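Local atomic coordinates of lambda phage protein with carbohydrate-binding module (Shewanella oneidensis, PDB entry 2A5Z), a protein that is of unknown function but adopts a jelly-roll fold with a carbohydrate-binding module, binds magnesium and may recognise carbohydrate. Residues E172-Y177 with Y210-A216; L108-K114 with M218-A224. The contacts are given in a common frame with arbitrary orientation. Residues are numbered along the deposited sequence.

Contact 1 (E172-Y177 with Y210-A216); sequences ETGSTY and YSYTSTA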
loop_
_atom_site.group_PDB
_atom_site.type_symbol
_atom_site.label_atom_id
_atom_site.label_comp_id
_atom_site.label_asym_id
_atom_site.label_seq_id
_atom_site.Cartn_x
_atom_site.Cartn_y
_atom_site.Cartn_z
ATOM N N GLU C 172 3.986 -31.345 20.572
ATOM C CA GLU C 172 5.324 -31.618 20.071
ATOM C C GLU C 172 6.228 -30.460 20.481
ATOM O O GLU C 172 5.875 -29.302 20.277
ATOM C CB GLU C 172 5.261 -31.703 18.554
ATOM C CG GLU C 172 6.368 -32.465 17.939
ATOM C CD GLU C 172 6.322 -32.389 16.436
ATOM O OE1 GLU C 172 5.339 -32.881 15.839
ATOM O OE2 GLU C 172 7.280 -31.840 15.860
ATOM N N THR C 173 7.387 -30.765 21.054
ATOM C CA THR C 173 8.289 -29.727 21.550
ATOM C C THR C 173 9.740 -30.143 21.348
ATOM O O THR C 173 10.170 -31.187 21.845
ATOM C CB THR C 173 8.027 -29.420 23.050
ATOM O OG1 THR C 173 6.666 -29.013 23.226
ATOM C CG2 THR C 173 8.935 -28.314 23.569
ATOM N N GLY C 174 10.491 -29.327 20.613
ATOM C CA GLY C 174 11.923 -29.566 20.435
ATOM C C GLY C 174 12.734 -29.136 21.642
ATOM O O GLY C 174 12.180 -28.640 22.632
ATOM N N SER C 175 14.046 -29.340 21.564
ATOM C CA SER C 175 14.961 -28.875 22.605
ATOM C C SER C 175 15.006 -27.351 22.574
ATOM O O SER C 175 14.685 -26.732 21.555
ATOM C CB SER C 175 16.367 -29.461 22.407
ATOM O OG SER C 175 16.935 -28.997 21.199
ATOM N N THR C 176 15.388 -26.735 23.683
ATOM C CA THR C 176 15.374 -25.281 23.734
ATOM C C THR C 176 16.750 -24.695 23.467
ATOM O O THR C 176 17.771 -25.296 23.791
ATOM C CB THR C 176 14.806 -24.734 25.064
ATOM O OG1 THR C 176 15.759 -24.939 26.110
ATOM C CG2 THR C 176 13.484 -25.411 25.420
ATOM N N TYR C 177 16.758 -23.521 22.847
ATOM C CA TYR C 177 17.957 -22.729 22.702
ATOM C C TYR C 177 17.750 -21.471 23.550
ATOM O O TYR C 177 16.780 -20.744 23.348
ATOM C CB TYR C 177 18.208 -22.388 21.224
ATOM C CG TYR C 177 19.447 -21.550 21.012
ATOM C CD1 TYR C 177 20.688 -22.145 20.792
ATOM C CD2 TYR C 177 19.381 -20.158 21.064
ATOM C CE1 TYR C 177 21.830 -21.373 20.616
ATOM C CE2 TYR C 177 20.512 -19.380 20.897
ATOM C CZ TYR C 177 21.732 -19.990 20.670
ATOM O OH TYR C 177 22.848 -19.199 20.512
ATOM N N TYR C 210 20.336 -22.878 15.687
ATOM C CA TYR C 210 19.358 -23.866 16.107
ATOM C C TYR C 210 18.481 -24.213 14.912
ATOM O O TYR C 210 18.181 -23.341 14.101
ATOM C CB TYR C 210 18.496 -23.265 17.227
ATOM C CG TYR C 210 17.347 -24.130 17.697
ATOM C CD1 TYR C 210 17.533 -25.078 18.701
ATOM C CD2 TYR C 210 16.065 -23.989 17.143
ATOM C CE1 TYR C 210 16.475 -25.874 19.145
ATOM C CE2 TYR C 210 14.996 -24.775 17.583
ATOM C CZ TYR C 210 15.211 -25.718 18.584
ATOM O OH TYR C 210 14.168 -26.497 19.028
ATOM N N SER C 211 18.067 -25.474 14.804
ATOM C CA SER C 211 16.987 -25.836 13.878
ATOM C C SER C 211 16.112 -26.960 14.431
ATOM O O SER C 211 16.564 -27.791 15.223
ATOM C CB SER C 211 17.517 -26.193 12.483
ATOM O OG SER C 211 17.981 -27.529 12.447
ATOM N N TYR C 212 14.854 -26.964 14.004
ATOM C CA TYR C 212 13.899 -28.004 14.375
ATOM C C TYR C 212 13.044 -28.347 13.163
ATOM O O TYR C 212 12.553 -27.448 12.492
ATOM C CB TYR C 212 13.004 -27.517 15.518
ATOM C CG TYR C 212 11.965 -28.520 15.960
ATOM C CD1 TYR C 212 12.296 -29.536 16.848
ATOM C CD2 TYR C 212 10.647 -28.449 15.494
ATOM C CE1 TYR C 212 11.354 -30.470 17.260
ATOM C CE2 TYR C 212 9.688 -29.380 15.910
ATOM C CZ TYR C 212 10.062 -30.388 16.796
ATOM O OH TYR C 212 9.149 -31.322 17.230
ATOM N N THR C 213 12.893 -29.644 12.886
ATOM C CA THR C 213 11.957 -30.141 11.876
ATOM C C THR C 213 10.838 -30.918 12.571
ATOM O O THR C 213 11.098 -31.854 13.332
ATOM C CB THR C 213 12.658 -31.059 10.835
ATOM O OG1 THR C 213 13.774 -30.371 10.269
ATOM C CG2 THR C 213 11.705 -31.432 9.699
ATOM N N SER C 214 9.595 -30.530 12.310
ATOM C CA SER C 214 8.450 -31.167 12.959
ATOM C C SER C 214 8.242 -32.635 12.540
ATOM O O SER C 214 8.650 -33.051 11.452
ATOM C CB SER C 214 7.177 -30.340 12.743
ATOM O OG SER C 214 6.645 -30.521 11.443
ATOM N N THR C 215 7.626 -33.409 13.431
ATOM C CA THR C 215 7.199 -34.772 13.138
ATOM C C THR C 215 5.787 -34.732 12.563
ATOM O O THR C 215 5.508 -35.349 11.535
ATOM C CB THR C 215 7.251 -35.669 14.406
ATOM O OG1 THR C 215 8.614 -35.820 14.831
ATOM C CG2 THR C 215 6.672 -37.055 14.130
ATOM N N ALA C 216 4.907 -33.991 13.228
ATOM C CA ALA C 216 3.528 -33.851 12.798
ATOM C C ALA C 216 3.345 -32.594 11.951
ATOM O O ALA C 216 4.212 -31.710 11.937
ATOM C CB ALA C 216 2.612 -33.824 14.002
#

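Contact 2 (L108-K114 with M218-A224); sequences LMAIFPK and MFRADNA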
loop_
_atom_site.group_PDB
_atom_site.type_symbol
_atom_site.label_atom_id
_atom_site.label_comp_id
_atom_site.label_asym_id
_atom_site.label_seq_id
_atom_site.Cartn_x
_atom_site.Cartn_y
_atom_site.Cartn_z
ATOM N N LEU C 108 -2.653 -14.772 5.357
ATOM C CA LEU C 108 -3.604 -15.885 5.461
ATOM C C LEU C 108 -2.991 -17.194 4.963
ATOM O O LEU C 108 -2.217 -17.202 4.000
ATOM C CB LEU C 108 -4.881 -15.585 4.659
ATOM C CG LEU C 108 -5.748 -14.418 5.135
ATOM C CD1 LEU C 108 -6.652 -13.898 4.003
ATOM C CD2 LEU C 108 -6.563 -14.779 6.387
HETATM N N MSE C 109 -3.364 -18.302 5.604
HETATM C CA MSE C 109 -2.831 -19.623 5.240
HETATM C C MSE C 109 -3.470 -20.217 3.986
HETATM O O MSE C 109 -2.823 -21.001 3.273
HETATM C CB MSE C 109 -2.940 -20.588 6.429
HETATM C CG MSE C 109 -2.229 -20.053 7.697
HETATM SE SE MSE C 109 -2.060 -21.197 9.090
HETATM C CE MSE C 109 -0.931 -22.367 8.326
ATOM N N ALA C 110 -4.717 -19.829 3.704
ATOM C CA ALA C 110 -5.479 -20.373 2.566
ATOM C C ALA C 110 -4.761 -20.238 1.227
ATOM O O ALA C 110 -4.904 -21.085 0.346
ATOM C CB ALA C 110 -6.864 -19.723 2.485
ATOM N N ILE C 111 -3.984 -19.168 1.091
ATOM C CA ILE C 111 -3.277 -18.883 -0.151
ATOM C C ILE C 111 -1.909 -19.567 -0.222
ATOM O O ILE C 111 -1.235 -19.516 -1.249
ATOM C CB ILE C 111 -3.142 -17.347 -0.389
ATOM C CG1 ILE C 111 -2.315 -16.691 0.719
ATOM C CG2 ILE C 111 -4.536 -16.695 -0.525
ATOM C CD1 ILE C 111 -1.835 -15.286 0.385
ATOM N N PHE C 112 -1.495 -20.188 0.883
ATOM C CA PHE C 112 -0.228 -20.917 0.927
ATOM C C PHE C 112 -0.499 -22.374 1.328
ATOM O O PHE C 112 -0.218 -22.777 2.456
ATOM C CB PHE C 112 0.771 -20.257 1.894
ATOM C CG PHE C 112 1.130 -18.829 1.538
ATOM C CD1 PHE C 112 1.726 -18.523 0.313
ATOM C CD2 PHE C 112 0.883 -17.794 2.438
ATOM C CE1 PHE C 112 2.054 -17.203 -0.020
ATOM C CE2 PHE C 112 1.218 -16.478 2.124
ATOM C CZ PHE C 112 1.802 -16.178 0.894
ATOM N N PRO C 113 -1.067 -23.171 0.406
ATOM C CA PRO C 113 -1.266 -24.574 0.736
ATOM C C PRO C 113 0.102 -25.274 0.805
ATOM O O PRO C 113 1.106 -24.703 0.355
ATOM C CB PRO C 113 -2.113 -25.091 -0.430
ATOM C CG PRO C 113 -1.785 -24.192 -1.560
ATOM C CD PRO C 113 -1.521 -22.847 -0.959
ATOM N N LYS C 114 0.144 -26.482 1.363
ATOM C CA LYS C 114 1.421 -27.195 1.581
ATOM C C LYS C 114 2.340 -27.264 0.356
ATOM O O LYS C 114 3.567 -27.156 0.478
ATOM C CB LYS C 114 1.197 -28.590 2.189
ATOM C CG LYS C 114 0.397 -29.574 1.354
ATOM C CD LYS C 114 0.191 -30.865 2.131
ATOM C CE LYS C 114 -0.488 -31.936 1.301
ATOM N NZ LYS C 114 -1.972 -31.741 1.278
HETATM N N MSE C 218 2.013 -28.953 10.733
HETATM C CA MSE C 218 1.809 -27.669 11.398
HETATM C C MSE C 218 0.339 -27.419 11.759
HETATM O O MSE C 218 -0.572 -28.022 11.155
HETATM C CB MSE C 218 2.342 -26.528 10.511
HETATM C CG MSE C 218 1.447 -26.130 9.315
HETATM SE SE MSE C 218 2.083 -24.733 8.336
HETATM C CE MSE C 218 3.433 -25.535 7.482
ATOM N N PHE C 219 0.107 -26.543 12.740
ATOM C CA PHE C 219 -1.227 -25.977 12.935
ATOM C C PHE C 219 -1.637 -25.186 11.687
ATOM O O PHE C 219 -0.880 -24.346 11.195
ATOM C CB PHE C 219 -1.308 -25.054 14.169
ATOM C CG PHE C 219 -2.546 -24.178 14.178
ATOM C CD1 PHE C 219 -3.820 -24.749 14.274
ATOM C CD2 PHE C 219 -2.441 -22.792 14.048
ATOM C CE1 PHE C 219 -4.967 -23.956 14.251
ATOM C CE2 PHE C 219 -3.579 -21.982 14.034
ATOM C CZ PHE C 219 -4.848 -22.564 14.133
ATOM N N ARG C 220 -2.844 -25.452 11.200
ATOM C CA ARG C 220 -3.362 -24.776 10.025
ATOM C C ARG C 220 -4.850 -24.509 10.182
ATOM O O ARG C 220 -5.595 -25.384 10.597
ATOM C CB ARG C 220 -3.109 -25.609 8.764
ATOM C CG ARG C 220 -3.683 -24.982 7.490
ATOM C CD ARG C 220 -3.436 -25.835 6.241
ATOM N NE ARG C 220 -2.065 -25.706 5.730
ATOM C CZ ARG C 220 -1.643 -24.739 4.914
ATOM N NH1 ARG C 220 -2.463 -23.781 4.504
ATOM N NH2 ARG C 220 -0.388 -24.731 4.507
ATOM N N ALA C 221 -5.256 -23.282 9.869
ATOM C CA ALA C 221 -6.659 -22.939 9.651
ATOM C C ALA C 221 -6.703 -22.044 8.428
ATOM O O ALA C 221 -6.088 -20.965 8.411
ATOM C CB ALA C 221 -7.255 -22.243 10.864
ATOM N N ASP C 222 -7.392 -22.513 7.386
ATOM C CA ASP C 222 -7.488 -21.778 6.126
ATOM C C ASP C 222 -8.644 -20.768 6.135
ATOM O O ASP C 222 -9.499 -20.750 5.241
ATOM C CB ASP C 222 -7.585 -22.745 4.939
ATOM C CG ASP C 222 -6.248 -23.437 4.625
ATOM O OD1 ASP C 222 -5.191 -23.019 5.149
ATOM O OD2 ASP C 222 -6.260 -24.401 3.835
ATOM N N ASN C 223 -8.632 -19.915 7.151
ATOM C CA ASN C 223 -9.615 -18.846 7.314
ATOM C C ASN C 223 -8.980 -17.733 8.152
ATOM O O ASN C 223 -7.791 -17.809 8.479
ATOM C CB ASN C 223 -10.914 -19.380 7.947
ATOM C CG ASN C 223 -10.674 -20.093 9.270
ATOM O OD1 ASN C 223 -10.040 -19.544 10.172
ATOM N ND2 ASN C 223 -11.176 -21.323 9.390
ATOM N N ALA C 224 -9.752 -16.705 8.496
ATOM C CA ALA C 224 -9.186 -15.542 9.180
ATOM C C ALA C 224 -9.087 -15.683 10.704
ATOM O O ALA C 224 -8.788 -14.708 11.381
ATOM C CB ALA C 224 -9.941 -14.246 8.784
HETATM O O HOH W 1 -4.979 -18.276 7.822
HETATM O O HOH W 2 -6.615 -18.426 5.395
#

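Contact 1 (E172-Y177 with Y210-A216)
The carboxylate of Glu172 gathers three hydrogen bonds from the other segment. The phenol of Tyr212 donates to it over a very short distance, OH to Glu172 OE2 2.4 Å. Two consecutive backbone amides point at it: Thr215 N lies 2.9 Å from Glu172 OE2, and Ala216 N lies 2.9 Å from Glu172 OE1. Both bonds are nearly straight. The chain past Thr213 presents these N-H groups to the two carboxylate oxygens. Within this segment Ser214 OG donates to Ala216 O at 2.8 Å.

A second phenol makes a further bond, nearer the middle of 172-177. Tyr210 OH donates to the carbonyl Ser175 O at 2.6 Å, and is also hydrogen-bonded to Gly162 N on strand 159-166.

The two segments run antiparallel, but they do not pair as neighbouring strands. Gly174 CA and Tyr212 CA, the closest such pair, are 6.6 Å apart, and side chains fill the gap. Strand 169-178 pairs with 159-166, while 208-213 is an edge strand of the six-stranded sheet and pairs with 197-203. Tyr210 and Tyr212 both project toward 172-177. Gly174 CA sits 3.3 Å from Tyr212 CE1, so close that a CB at this position would clash with both tyrosines. At the far end Tyr177 CB packs on Tyr210 CD1 at 3.7 Å.

The rings of Tyr210 and Tyr212 span much of the gap between two sheets of the jelly roll, and their hydroxyls end on oxygen acceptors. The charge of Glu172 is met by neutral donors in these two segments, not by a basic side chain.

Contact 2 (L108-K114 with M218-A224)
A type I beta turn from Met109 to Phe112 lies at this loop-to-loop contact, and the guanidinium of Arg220 clasps its carbonyls. Phe112 N closes the turn on Met109 O at 2.9 Å. Arg220 NH1 donates to that same Met109 O at 3.1 Å. Arg220 NH2 reaches Phe112 O at 2.8 Å, and NH1 reaches Phe112 O at 3.2 Å. The arginine is held from its own segment by a salt bridge, NH1 to Asp222 OD1 2.9 Å. Its NE forms another with Asp195.

Both segments are irregular loops of the jelly-roll domain. The 108-114 loop joins strand 102-107 to 119-125, and 218-224 leads from 208-213 to 226-228. Asp222 centres an inverse gamma turn, which bends the second loop beside the first. Ala110 CA comes within 4.3 Å of Asp222 CA.

Selenomethionine Met109 points into the second loop. Its CE lies over one face of the Arg220 guanidinium, 3.5 Å from Phe219 O and 3.8 Å from SE of selenomethionine Met218. Water 1 bridges Met109 N (2.7 Å) and Asn223 O (2.9 Å). Water 2 accepts from Ala110 N at 2.9 Å. Leu108 CD2 packs 4.2 Å from Ala224 CB, where Ile81 and His58 of a second subunit also pack against these two residues.

In the fold
Along the chain the order is 108-114, 172-177, 210-216, 218-224. Contact 1 thus falls within the span that contact 2 brackets. The centres lie about 21 Å apart, and 210-216 runs almost directly into 218-224. Contact 1 joins the edge strand 208-213 of the six-stranded sheet to strand 169-178 of the larger antiparallel sheet, near the surface. Contact 2 is partly buried and joins two connecting loops, each leading from one of these sheets to the other. Segments 210-216 and 218-224 thus serve contacts 1 and 2 in turn. Neither contact includes a magnesium-binding residue, although the Leu108 side chain lies about 11 Å from a bound magnesium ion. Only contact 2 borders a second subunit.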